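PDB 5CXW: penicillin-binding protein 1A from Mycobacterium tuberculosis, which polymerises and cross-links peptidoglycan during cell wall synthesis, the transpeptidase domain present here being the part that penicillins acylate. Local coordinates for residues 47-52 / 345-350; 305-310 / 318-323. All blocks are in the same frame, centred on the assembly; numbering follows the deposited sequence.

Contact 1 of 2, residues 47-52 / 345-350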
loop_
_atom_site.group_PDB
_atom_site.type_symbol
_atom_site.label_atom_id
_atom_site.label_comp_id
_atom_site.label_asym_id
_atom_site.label_seq_id
_atom_site.Cartn_x
_atom_site.Cartn_y
_atom_site.Cartn_z
ATOM N N LYS A 47 6.896 4.135 17.446
ATOM C CA LYS A 47 6.269 3.588 18.636
ATOM C C LYS A 47 5.420 2.336 18.375
ATOM O O LYS A 47 5.440 1.370 19.176
ATOM C CB LYS A 47 5.404 4.649 19.306
ATOM C CG LYS A 47 4.807 4.156 20.593
ATOM C CD LYS A 47 3.942 5.233 21.291
ATOM C CE LYS A 47 2.975 4.609 22.338
ATOM N NZ LYS A 47 2.365 3.236 22.076
ATOM N N ALA A 48 4.652 2.384 17.283
ATOM C CA ALA A 48 3.768 1.285 16.937
ATOM C C ALA A 48 4.593 0.048 16.590
ATOM O O ALA A 48 4.294 -1.069 17.070
ATOM C CB ALA A 48 2.913 1.648 15.771
ATOM N N VAL A 49 5.631 0.233 15.778
ATOM C CA VAL A 49 6.481 -0.902 15.404
ATOM C C VAL A 49 7.128 -1.502 16.661
ATOM O O VAL A 49 7.120 -2.730 16.816
ATOM C CB VAL A 49 7.572 -0.536 14.371
ATOM C CG1 VAL A 49 8.592 -1.672 14.145
ATOM C CG2 VAL A 49 6.950 -0.171 13.058
ATOM N N ALA A 50 7.626 -0.656 17.559
ATOM C CA ALA A 50 8.312 -1.132 18.756
ATOM C C ALA A 50 7.329 -1.930 19.625
ATOM O O ALA A 50 7.627 -3.063 20.036
ATOM C CB ALA A 50 8.902 0.029 19.489
ATOM N N LYS A 51 6.122 -1.384 19.785
ATOM C CA LYS A 51 5.108 -1.969 20.597
ATOM C C LYS A 51 4.718 -3.349 20.081
ATOM O O LYS A 51 4.718 -4.312 20.830
ATOM C CB LYS A 51 3.874 -1.071 20.650
ATOM C CG LYS A 51 2.665 -1.706 21.306
ATOM C CD LYS A 51 1.595 -0.679 21.635
ATOM C CE LYS A 51 0.443 -1.369 22.309
ATOM N NZ LYS A 51 -0.667 -0.385 22.415
ATOM N N TYR A 52 4.355 -3.428 18.806
ATOM C CA TYR A 52 3.795 -4.649 18.251
ATOM C C TYR A 52 4.819 -5.725 17.878
ATOM O O TYR A 52 4.459 -6.892 17.793
ATOM C CB TYR A 52 2.807 -4.315 17.137
ATOM C CG TYR A 52 1.604 -3.640 17.736
ATOM C CD1 TYR A 52 0.734 -4.342 18.540
ATOM C CD2 TYR A 52 1.352 -2.276 17.541
ATOM C CE1 TYR A 52 -0.335 -3.706 19.168
ATOM C CE2 TYR A 52 0.278 -1.666 18.130
ATOM C CZ TYR A 52 -0.565 -2.377 18.942
ATOM O OH TYR A 52 -1.643 -1.795 19.569
ATOM N N SER A 345 -2.168 -4.590 10.920
ATOM C CA SER A 345 -3.317 -3.718 11.211
ATOM C C SER A 345 -3.169 -3.027 12.552
ATOM O O SER A 345 -3.519 -1.860 12.687
ATOM C CB SER A 345 -4.623 -4.507 11.105
ATOM O OG SER A 345 -4.908 -4.880 9.794
ATOM N N ASP A 346 -2.574 -3.702 13.559
ATOM C CA ASP A 346 -2.270 -3.060 14.831
ATOM C C ASP A 346 -1.332 -1.867 14.617
ATOM O O ASP A 346 -1.584 -0.740 15.130
ATOM C CB ASP A 346 -1.594 -4.049 15.809
ATOM C CG ASP A 346 -2.481 -5.186 16.246
ATOM O OD1 ASP A 346 -3.715 -5.028 16.409
ATOM O OD2 ASP A 346 -1.914 -6.272 16.493
ATOM N N ILE A 347 -0.269 -2.068 13.815
ATOM C CA ILE A 347 0.694 -1.031 13.552
ATOM C C ILE A 347 0.067 0.105 12.728
ATOM O O ILE A 347 0.297 1.281 13.001
ATOM C CB ILE A 347 1.954 -1.629 12.860
ATOM C CG1 ILE A 347 2.693 -2.601 13.790
ATOM C CG2 ILE A 347 2.851 -0.533 12.294
ATOM C CD1 ILE A 347 3.731 -3.516 13.098
ATOM N N TRP A 348 -0.654 -0.260 11.696
ATOM C CA TRP A 348 -1.323 0.703 10.783
ATOM C C TRP A 348 -2.266 1.611 11.616
ATOM O O TRP A 348 -2.226 2.843 11.522
ATOM C CB TRP A 348 -2.122 -0.063 9.722
ATOM C CG TRP A 348 -2.941 0.871 8.860
ATOM C CD1 TRP A 348 -2.502 1.616 7.804
ATOM C CD2 TRP A 348 -4.344 1.175 9.003
ATOM N NE1 TRP A 348 -3.556 2.372 7.291
ATOM C CE2 TRP A 348 -4.689 2.103 7.987
ATOM C CE3 TRP A 348 -5.347 0.705 9.852
ATOM C CZ2 TRP A 348 -6.012 2.601 7.821
ATOM C CZ3 TRP A 348 -6.674 1.231 9.696
ATOM C CH2 TRP A 348 -6.969 2.167 8.710
ATOM N N LYS A 349 -3.129 0.989 12.411
ATOM C CA LYS A 349 -4.101 1.745 13.212
ATOM C C LYS A 349 -3.392 2.715 14.167
ATOM O O LYS A 349 -3.786 3.889 14.331
ATOM C CB LYS A 349 -5.025 0.795 13.998
ATOM C CG LYS A 349 -5.807 1.539 15.115
ATOM C CD LYS A 349 -6.928 0.705 15.695
ATOM C CE LYS A 349 -7.397 1.323 17.000
ATOM N NZ LYS A 349 -8.089 2.635 16.779
ATOM N N ALA A 350 -2.373 2.205 14.857
ATOM C CA ALA A 350 -1.643 3.009 15.837
ATOM C C ALA A 350 -0.893 4.138 15.163
ATOM O O ALA A 350 -0.886 5.282 15.669
ATOM C CB ALA A 350 -0.691 2.141 16.611
HETATM O O HOH W 1 -3.540 -0.537 17.134
#
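Ala48 and Ala350 meet methyl to methyl, CB to CB at 3.7 Å, where helix 39-53 and helix 343-356 run roughly antiparallel, their local axes 8.8 Å apart and at 149° to each other. Alanine suits both places: each CB is directed toward the opposite helix, and as small methyls the two let the helices approach this closely. The tight part continues toward the sheet through Ile347. Its CG2, anti to the backbone N, reaches Ala48 CB, while the other branch, CG1, lies 3.8 Å from Tyr52 CB. The CB of Val49 is directed away from the other helix, and only its CG2 comes back within 4.2 Å of Ile347 CG2; Val49 also touches Ala62 and Val64 of strand 60-67, and Ile347 touches Val64, Val319 and Val321, so these branched aliphatic residues fill the layer between helices and strands.

The Tyr52 ring is packed just as closely. Its CG lies beside the backbone N (chi1 -68°), and Asp346 CB sits almost squarely over the middle of one ring face in a CH-pi contact, 3.5 Å from the centroid. Lys51 CG lies over the opposite face, and Ala350 CB comes to the ring edge at CE2. The Asp346 carboxylate is inclined only 27° to the ring, with OD2 3.9 Å from Tyr52 CD1 and OD1 hydrogen-bonded to His280. The looser side begins at the hydroxyl, and a tyrosine fits this boundary because that group can stay in water: a water that donates to Asp346 O at 2.8 Å lies 3.3 Å from Tyr52 OH, a weak link. Two near-antiparallel helices packed on one face of an antiparallel sheet are characteristic of the penicillin-binding transpeptidase fold, shared with the serine beta-lactamases.

Contact 2 of 2, residues 305-310 / 318-323; sequences DAWMVG and AVWVGT
Trp307 and Trp320 face each other as a non-hydrogen-bonded pair and interlock through their indoles. Trp320 turns an edge to the face of Trp307 in an offset edge-to-face pair, planes at 63°, with CD1 3.6 Å from Trp307 CE2. Trp320 CB adds a CH-pi contact, 3.9 Å above the centroid of the Trp307 six-membered ring. Chi1 (166°) sets Trp320 CG beside the carbonyl carbon; NE1 approaches Asp305. Large flat side chains suit this buried face, where Leu93 and Val211 also pack on them.

One polar side-chain bond crosses the strands: Trp320 NE1 donates to Asp305 OD2 at 2.9 Å and 173°, in the indole plane and onto the anti lone pair. Asp305 OD1 is taken by Thr295, so both carboxylate oxygens of this buried acid have partners; Trp307 NE1 instead donates to Gln94 O.

The backbones form the hairpin of strands 303-312 and 315-323 in the central antiparallel sheet of the transpeptidase domain, beside strand 289-296, whose Lys291 belongs to what is probably the KTG motif. Two pairs carry reciprocal bonds: Ala306 N to Val321 O at 3.0 Å and the return bond from Val321 N, then Met308 N to Val319 O at 2.9 Å and Val319 N to Met308 O at 2.8 Å.

Among apolar contacts, Val309 CG1 lies 3.8 Å from Ala318 CB, consistent with the pair's short CA-CA distance of 4.2 Å.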
loop_
_atom_site.group_PDB
_atom_site.type_symbol
_atom_site.label_atom_id
_atom_site.label_comp_id
_atom_site.label_asym_id
_atom_site.label_seq_id
_atom_site.Cartn_x
_atom_site.Cartn_y
_atom_site.Cartn_z
ATOM N N ASP A 305 4.048 -13.066 4.319
ATOM C CA ASP A 305 4.022 -11.612 4.413
ATOM C C ASP A 305 2.624 -11.200 4.836
ATOM O O ASP A 305 1.630 -11.803 4.432
ATOM C CB ASP A 305 4.272 -10.886 3.090
ATOM C CG ASP A 305 5.465 -11.397 2.328
ATOM O OD1 ASP A 305 5.320 -12.370 1.585
ATOM O OD2 ASP A 305 6.563 -10.790 2.493
ATOM N N ALA A 306 2.543 -10.173 5.647
ATOM C CA ALA A 306 1.277 -9.679 6.143
ATOM C C ALA A 306 1.223 -8.195 5.968
ATOM O O ALA A 306 2.173 -7.508 6.304
ATOM C CB ALA A 306 1.106 -10.091 7.577
ATOM N N TRP A 307 0.126 -7.678 5.425
ATOM C CA TRP A 307 -0.012 -6.294 5.083
ATOM C C TRP A 307 -1.300 -5.625 5.592
ATOM O O TRP A 307 -2.382 -6.249 5.591
ATOM C CB TRP A 307 -0.103 -6.142 3.564
ATOM C CG TRP A 307 1.123 -6.438 2.772
ATOM C CD1 TRP A 307 1.625 -7.680 2.437
ATOM C CD2 TRP A 307 2.033 -5.467 2.255
ATOM N NE1 TRP A 307 2.801 -7.511 1.690
ATOM C CE2 TRP A 307 3.037 -6.171 1.528
ATOM C CE3 TRP A 307 2.065 -4.057 2.269
ATOM C CZ2 TRP A 307 4.047 -5.528 0.862
ATOM C CZ3 TRP A 307 3.093 -3.392 1.578
ATOM C CH2 TRP A 307 4.085 -4.139 0.892
ATOM N N MET A 308 -1.221 -4.339 5.899
ATOM C CA MET A 308 -2.393 -3.492 5.989
ATOM C C MET A 308 -2.042 -2.181 5.334
ATOM O O MET A 308 -1.038 -1.524 5.730
ATOM C CB MET A 308 -2.833 -3.244 7.435
ATOM C CG MET A 308 -4.030 -2.299 7.612
ATOM S SD MET A 308 -5.456 -2.822 6.621
ATOM C CE MET A 308 -6.791 -2.852 7.840
ATOM N N VAL A 309 -2.847 -1.783 4.336
ATOM C CA VAL A 309 -2.686 -0.507 3.652
ATOM C C VAL A 309 -3.990 0.262 3.684
ATOM O O VAL A 309 -5.028 -0.259 3.383
ATOM C CB VAL A 309 -2.203 -0.714 2.203
ATOM C CG1 VAL A 309 -1.753 0.609 1.601
ATOM C CG2 VAL A 309 -1.107 -1.709 2.123
ATOM N N GLY A 310 -3.973 1.508 4.144
ATOM C CA GLY A 310 -5.202 2.257 4.161
ATOM C C GLY A 310 -4.976 3.723 4.460
ATOM O O GLY A 310 -3.878 4.139 4.864
ATOM N N ALA A 318 0.968 2.444 4.450
ATOM C CA ALA A 318 1.164 1.056 4.149
ATOM C C ALA A 318 2.063 0.422 5.238
ATOM O O ALA A 318 3.073 0.984 5.628
ATOM C CB ALA A 318 1.861 0.898 2.800
ATOM N N VAL A 319 1.681 -0.775 5.670
ATOM C CA VAL A 319 2.453 -1.541 6.640
ATOM C C VAL A 319 2.597 -2.958 6.134
ATOM O O VAL A 319 1.624 -3.623 5.786
ATOM C CB VAL A 319 1.749 -1.642 7.990
ATOM C CG1 VAL A 319 2.578 -2.446 8.985
ATOM C CG2 VAL A 319 1.418 -0.218 8.558
ATOM N N TRP A 320 3.847 -3.416 6.222
ATOM C CA TRP A 320 4.251 -4.804 5.962
ATOM C C TRP A 320 4.909 -5.357 7.224
ATOM O O TRP A 320 5.631 -4.655 7.911
ATOM C CB TRP A 320 5.223 -4.844 4.796
ATOM C CG TRP A 320 5.975 -6.160 4.635
ATOM C CD1 TRP A 320 5.560 -7.255 3.905
ATOM C CD2 TRP A 320 7.258 -6.507 5.168
ATOM N NE1 TRP A 320 6.517 -8.243 3.955
ATOM C CE2 TRP A 320 7.555 -7.820 4.745
ATOM C CE3 TRP A 320 8.196 -5.837 5.961
ATOM C CZ2 TRP A 320 8.776 -8.446 5.042
ATOM C CZ3 TRP A 320 9.372 -6.464 6.279
ATOM C CH2 TRP A 320 9.662 -7.775 5.810
ATOM N N VAL A 321 4.584 -6.612 7.521
ATOM C CA VAL A 321 5.308 -7.405 8.488
ATOM C C VAL A 321 5.759 -8.689 7.808
ATOM O O VAL A 321 5.006 -9.337 7.063
ATOM C CB VAL A 321 4.445 -7.699 9.733
ATOM C CG1 VAL A 321 5.214 -8.594 10.713
ATOM C CG2 VAL A 321 3.997 -6.417 10.417
ATOM N N GLY A 322 6.991 -9.114 8.083
ATOM C CA GLY A 322 7.522 -10.385 7.554
ATOM C C GLY A 322 8.754 -10.767 8.343
ATOM O O GLY A 322 8.926 -10.304 9.489
ATOM N N THR A 323 9.610 -11.570 7.746
ATOM C CA THR A 323 10.852 -11.934 8.401
ATOM C C THR A 323 12.050 -11.503 7.609
ATOM O O THR A 323 11.971 -11.266 6.392
ATOM C CB THR A 323 10.968 -13.446 8.702
ATOM O OG1 THR A 323 11.232 -14.214 7.510
ATOM C CG2 THR A 323 9.704 -13.961 9.400
#

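Contact 2 is core: all its touching residues are buried, in the central sheet and about 7 Å from the bound penicillin V at the side chain of Ala306. Contact 1 lies further out, half buried, with one partly exposed flank that reaches a water and the ligand about 13 Å from Asp346. The sheet is held by paired backbone bonds and a buried indole-carboxylate bond; the helices, whose backbone groups bond within each helix, meet through methyls and one ring. Helix 343-356 joins the two, since Trp348 packs on Met308 and Val319 and its NE1 probably donates to Gly310 O at 3.0 Å. It thus lies on the Met308 and Val319 face, opposite the two tryptophans.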